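Long-range contacts in NreA protein (PDB 4IUH), which is a cytosolic GAF-domain protein that binds nitrate and serves as the nitrate receptor of the staphylococcal nitrate regulation system: residues Arg89-Asp94 and Gly146-Arg151; Leu123-Arg128 and Gly157-Glu162. All blocks are in the same frame, centred on the assembly; numbering follows the deposited sequence.

Contact 1: residues Arg89-Asp94 and Gly146-Arg151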
# COMPACT_ATOMS: atom_id res chain seq x y z
N ARG A 89 -2.94 -8.76 5.16
CA ARG A 89 -3.42 -7.44 4.78
C ARG A 89 -3.88 -6.63 5.99
O ARG A 89 -4.21 -7.20 7.02
CB ARG A 89 -4.53 -7.52 3.72
CG ARG A 89 -5.83 -8.18 4.19
CD ARG A 89 -6.72 -8.45 2.99
NE ARG A 89 -6.04 -9.28 2.00
CZ ARG A 89 -6.43 -9.44 0.74
NH1 ARG A 89 -7.52 -8.84 0.28
NH2 ARG A 89 -5.72 -10.21 -0.07
N LYS A 90 -3.86 -5.30 5.87
CA LYS A 90 -4.41 -4.43 6.90
C LYS A 90 -5.53 -3.58 6.32
O LYS A 90 -5.37 -2.93 5.29
CB LYS A 90 -3.34 -3.52 7.51
CG LYS A 90 -3.90 -2.64 8.64
CD LYS A 90 -2.84 -1.69 9.22
CE LYS A 90 -3.37 -0.96 10.46
NZ LYS A 90 -3.85 -1.90 11.51
N ILE A 91 -6.68 -3.59 6.99
CA ILE A 91 -7.85 -2.87 6.51
C ILE A 91 -8.27 -1.79 7.50
O ILE A 91 -8.50 -2.06 8.68
CB ILE A 91 -9.02 -3.83 6.25
CG1 ILE A 91 -8.65 -4.82 5.15
CG2 ILE A 91 -10.27 -3.05 5.86
CD1 ILE A 91 -9.33 -6.16 5.29
N VAL A 92 -8.34 -0.56 7.01
CA VAL A 92 -8.76 0.55 7.84
C VAL A 92 -9.94 1.28 7.22
O VAL A 92 -9.76 2.09 6.31
CB VAL A 92 -7.63 1.55 8.07
CG1 VAL A 92 -8.07 2.62 9.07
CG2 VAL A 92 -6.38 0.83 8.55
N GLU A 93 -11.14 1.01 7.72
CA GLU A 93 -12.35 1.62 7.20
C GLU A 93 -12.39 3.12 7.50
O GLU A 93 -12.88 3.90 6.69
CB GLU A 93 -13.60 0.95 7.79
CG GLU A 93 -13.62 -0.57 7.68
CD GLU A 93 -14.12 -1.07 6.33
OE1 GLU A 93 -14.44 -0.23 5.45
OE2 GLU A 93 -14.18 -2.31 6.15
N ASP A 94 -11.87 3.50 8.66
CA ASP A 94 -11.95 4.89 9.14
C ASP A 94 -10.64 5.29 9.80
O ASP A 94 -10.41 5.04 10.99
CB ASP A 94 -13.12 5.04 10.11
CG ASP A 94 -13.42 6.50 10.47
OD1 ASP A 94 -12.54 7.37 10.32
OD2 ASP A 94 -14.55 6.77 10.92
N GLY A 146 -16.26 -5.43 -0.52
CA GLY A 146 -15.52 -6.61 -0.93
C GLY A 146 -14.04 -6.34 -1.15
O GLY A 146 -13.26 -7.27 -1.36
N SER A 147 -13.66 -5.07 -1.08
CA SER A 147 -12.26 -4.68 -1.29
C SER A 147 -11.35 -5.20 -0.17
O SER A 147 -10.13 -4.99 -0.20
CB SER A 147 -12.12 -3.16 -1.44
OG SER A 147 -12.39 -2.48 -0.23
N THR A 148 -11.94 -5.89 0.80
CA THR A 148 -11.18 -6.53 1.85
C THR A 148 -10.73 -7.92 1.42
O THR A 148 -9.69 -8.41 1.84
CB THR A 148 -12.01 -6.64 3.14
OG1 THR A 148 -13.05 -7.62 2.97
CG2 THR A 148 -12.64 -5.28 3.48
N THR A 149 -11.52 -8.54 0.56
CA THR A 149 -11.25 -9.88 0.05
C THR A 149 -10.59 -9.76 -1.34
O THR A 149 -10.43 -10.74 -2.08
CB THR A 149 -12.57 -10.70 0.00
OG1 THR A 149 -12.31 -12.08 0.27
CG2 THR A 149 -13.31 -10.52 -1.33
N PHE A 150 -10.19 -8.53 -1.67
CA PHE A 150 -9.58 -8.19 -2.96
C PHE A 150 -8.35 -9.05 -3.29
O PHE A 150 -7.51 -9.30 -2.43
CB PHE A 150 -9.21 -6.70 -2.97
CG PHE A 150 -8.52 -6.25 -4.22
CD1 PHE A 150 -9.25 -5.87 -5.34
CD2 PHE A 150 -7.14 -6.20 -4.29
CE1 PHE A 150 -8.62 -5.46 -6.49
CE2 PHE A 150 -6.50 -5.79 -5.44
CZ PHE A 150 -7.25 -5.42 -6.55
N ARG A 151 -8.24 -9.48 -4.55
CA ARG A 151 -7.15 -10.35 -4.99
C ARG A 151 -6.11 -9.64 -5.86
O ARG A 151 -6.45 -8.93 -6.81
CB ARG A 151 -7.68 -11.57 -5.75
CG ARG A 151 -8.68 -12.42 -4.98
CD ARG A 151 -8.11 -12.90 -3.66
NE ARG A 151 -6.77 -13.47 -3.79
CZ ARG A 151 -6.51 -14.71 -4.20
NH1 ARG A 151 -7.51 -15.53 -4.54
NH2 ARG A 151 -5.26 -15.14 -4.29
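The carbonyl oxygen of Phe-150 is gripped by two nitrogens of one guanidinium. Arg-89 NH1 reaches Phe-150 O at 2.7 Å, in the carbonyl plane and on a lone pair, while Arg-89 NH2 comes to the same Phe-150 O at 3.1 Å, almost in line with the C=O bond. Both bonds stay close to the guanidinium plane, so this end-on fork fixes how the group is rotated. A second backbone bond runs from Arg-89 NH1 to Thr-148 O, also 2.7 Å, but here the nitrogen lies above the carbonyl plane, 51° out of it, and the bond is more bent than the one it makes to Phe-150 O. The chain gets there by a bend at its third torsion (chi3 57°), which places NE, and Arg-89 CD passes within 3.2 Å of Thr-148 O. Arginine suits the place because its several N-H groups, spread round a flat group, serve two carbonyls while NE forms a salt bridge with Glu-162.

Farther along, on strand 90-92, Ile-91 packs on the turn. Ile-91 CD1 presses on Thr-148 CB at 3.5 Å, tighter than usual for two carbons, and Ile-91 CG2 lies 4.0 Å from Thr-148 CG2; the two side chains cross at about a right angle. The branched, apolar side of Thr-148 suits this spot, since its methyl meets the isoleucine. Glu-93 adds a looser touch, OE2 to Thr-148 CG2. The Phe-150 ring instead leads away, to Ile-32 and Glu-36 of helix 25-36 and Ile-121 of strand 115-125.

The loop gripped here begins with a type I beta turn, Gly-146 to Thr-149, closed by Thr-149 N to Gly-146 O. An arginine just before edge strand 90-92 thus ties a late loop to the antiparallel sheet of the GAF fold.

Contact 2: residues Leu123-Arg128 and Gly157-Glu162; sequences LWKNNR and GSFTDE
Trp-124 and Thr-160 form a single antiparallel bridge, a hydrogen-bonded pair with CA atoms 5.0 Å apart: Trp-124 N donates to Thr-160 O at 2.7 Å, nearly straight at 172°, and Thr-160 N returns a bond to Trp-124 O at 3.0 Å. CA-H...O contacts from Leu-123 to Thr-160 O and from Phe-159 to Trp-124 O supplement the pair.

The indole of Trp-124 lies against the backbone that follows Thr-160. Its first torsion (chi1 -69°) sets CG beside the backbone N, which brings the indole next to the Asp-161 backbone: one ring face receives Asp-161 O, with Trp-124 CD1 3.5 Å from Asp-161 C. Trp-124 NE1 approaches Glu-162 CA at 3.6 Å; this buried nitrogen has no hydrogen-bond partner in the model. A broad flat ring suits the place, because it can lie along the backbone of Asp-161 and Glu-162. Beside it, Trp-124 CB packs against Thr-160 OG1, whose hydrogen bond goes to Lys-165 NZ.

Phe-159 meets the strand differently. Leu-123 CD1 sits over one face of its ring, offset toward the rim and 4.1 Å from Phe-159 CD2, whereas Trp-124 O and Lys-125 CB lie at the edge. Leucine fits here as a compact apolar group, which also packs on Ile-43 and Leu-133.

Beyond the bridge, Lys-125 to Arg-128 make a type II' beta turn, the hairpin connection between strands 115-125 and 128-138 of the GAF sheet, onto which the C-terminal segment docks.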
# COMPACT_ATOMS: atom_id res chain seq x y z
N LEU A 123 2.41 -8.05 -0.95
CA LEU A 123 2.78 -8.55 -2.26
C LEU A 123 3.80 -9.67 -2.11
O LEU A 123 4.89 -9.46 -1.58
CB LEU A 123 3.36 -7.43 -3.11
CG LEU A 123 2.47 -6.22 -3.41
CD1 LEU A 123 3.22 -5.22 -4.28
CD2 LEU A 123 1.16 -6.66 -4.07
N TRP A 124 3.45 -10.85 -2.60
CA TRP A 124 4.34 -12.00 -2.52
C TRP A 124 5.02 -12.27 -3.85
O TRP A 124 4.40 -12.18 -4.91
CB TRP A 124 3.58 -13.24 -2.08
CG TRP A 124 3.13 -13.19 -0.65
CD1 TRP A 124 2.21 -12.34 -0.11
CD2 TRP A 124 3.57 -14.04 0.41
NE1 TRP A 124 2.06 -12.60 1.23
CE2 TRP A 124 2.88 -13.64 1.57
CE3 TRP A 124 4.49 -15.09 0.50
CZ2 TRP A 124 3.07 -14.26 2.80
CZ3 TRP A 124 4.68 -15.71 1.72
CH2 TRP A 124 3.98 -15.29 2.86
N LYS A 125 6.31 -12.59 -3.78
CA LYS A 125 7.07 -13.04 -4.92
C LYS A 125 7.74 -14.34 -4.50
O LYS A 125 8.34 -14.41 -3.43
CB LYS A 125 8.13 -12.00 -5.31
CG LYS A 125 8.88 -12.36 -6.58
CD LYS A 125 10.31 -11.83 -6.58
CE LYS A 125 10.34 -10.31 -6.61
NZ LYS A 125 11.72 -9.79 -6.86
N ASN A 126 7.63 -15.36 -5.35
CA ASN A 126 7.98 -16.73 -4.96
C ASN A 126 7.16 -17.12 -3.73
O ASN A 126 5.96 -16.87 -3.67
CB ASN A 126 9.48 -16.87 -4.68
CG ASN A 126 10.33 -16.15 -5.70
OD1 ASN A 126 9.95 -16.03 -6.87
ND2 ASN A 126 11.48 -15.66 -5.27
N ASN A 127 7.81 -17.73 -2.75
CA ASN A 127 7.13 -18.10 -1.52
C ASN A 127 7.46 -17.15 -0.37
O ASN A 127 7.42 -17.54 0.79
CB ASN A 127 7.45 -19.54 -1.13
N ARG A 128 7.78 -15.90 -0.70
CA ARG A 128 8.19 -14.93 0.31
C ARG A 128 7.48 -13.59 0.19
O ARG A 128 7.14 -13.15 -0.91
CB ARG A 128 9.71 -14.73 0.26
N GLY A 157 1.43 -8.27 -12.40
CA GLY A 157 2.63 -8.99 -12.77
C GLY A 157 2.78 -10.34 -12.09
O GLY A 157 1.85 -11.15 -12.08
N SER A 158 3.96 -10.58 -11.52
CA SER A 158 4.27 -11.85 -10.89
C SER A 158 3.89 -11.87 -9.41
O SER A 158 4.10 -12.87 -8.73
CB SER A 158 5.76 -12.17 -11.05
OG SER A 158 6.56 -11.29 -10.27
N PHE A 159 3.35 -10.77 -8.91
CA PHE A 159 3.00 -10.69 -7.50
C PHE A 159 1.71 -11.42 -7.19
O PHE A 159 0.80 -11.48 -8.03
CB PHE A 159 2.91 -9.23 -7.04
CG PHE A 159 4.21 -8.49 -7.12
CD1 PHE A 159 5.37 -9.03 -6.60
CD2 PHE A 159 4.28 -7.25 -7.74
CE1 PHE A 159 6.57 -8.36 -6.67
CE2 PHE A 159 5.48 -6.56 -7.83
CZ PHE A 159 6.63 -7.12 -7.29
N THR A 160 1.63 -12.00 -6.00
CA THR A 160 0.40 -12.59 -5.51
C THR A 160 0.16 -12.03 -4.11
O THR A 160 1.00 -11.29 -3.57
CB THR A 160 0.46 -14.13 -5.45
OG1 THR A 160 1.47 -14.55 -4.53
CG2 THR A 160 0.76 -14.72 -6.83
N ASP A 161 -0.98 -12.36 -3.52
CA ASP A 161 -1.25 -11.92 -2.16
C ASP A 161 -1.09 -13.08 -1.17
O ASP A 161 -0.56 -14.13 -1.52
CB ASP A 161 -2.60 -11.22 -2.03
CG ASP A 161 -3.76 -12.05 -2.56
OD1 ASP A 161 -4.65 -11.46 -3.20
OD2 ASP A 161 -3.78 -13.27 -2.33
N GLU A 162 -1.55 -12.87 0.06
CA GLU A 162 -1.34 -13.83 1.14
C GLU A 162 -2.26 -15.04 1.03
O GLU A 162 -2.00 -16.09 1.61
CB GLU A 162 -1.51 -13.16 2.50
CG GLU A 162 -2.95 -12.81 2.87
CD GLU A 162 -3.44 -11.50 2.27
OE1 GLU A 162 -4.27 -10.83 2.91
OE2 GLU A 162 -3.01 -11.15 1.15

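Overall arrangement
The centres of contacts 1 and 2 lie about 17 Å apart, yet salt bridges join them directly. Arg-89 NE of contact 1 pairs with Glu-162 OE1 of contact 2 at 2.5 Å, and Arg-151 NE with Asp-161 OD1 at 3.0 Å. The segments alternate along the chain, 89-94, 123-128, 146-151 and 157-162, so the last two, both following strand 128-138, return to the neighbouring strands 90-92 and 115-125 of one antiparallel sheet. The acidic pair at 161-162 would be expected to offset part of the positive charge of Arg-89 and Arg-151. Together the contacts fasten the C-terminal part of the chain to the sheet of this nitrate-binding GAF protein.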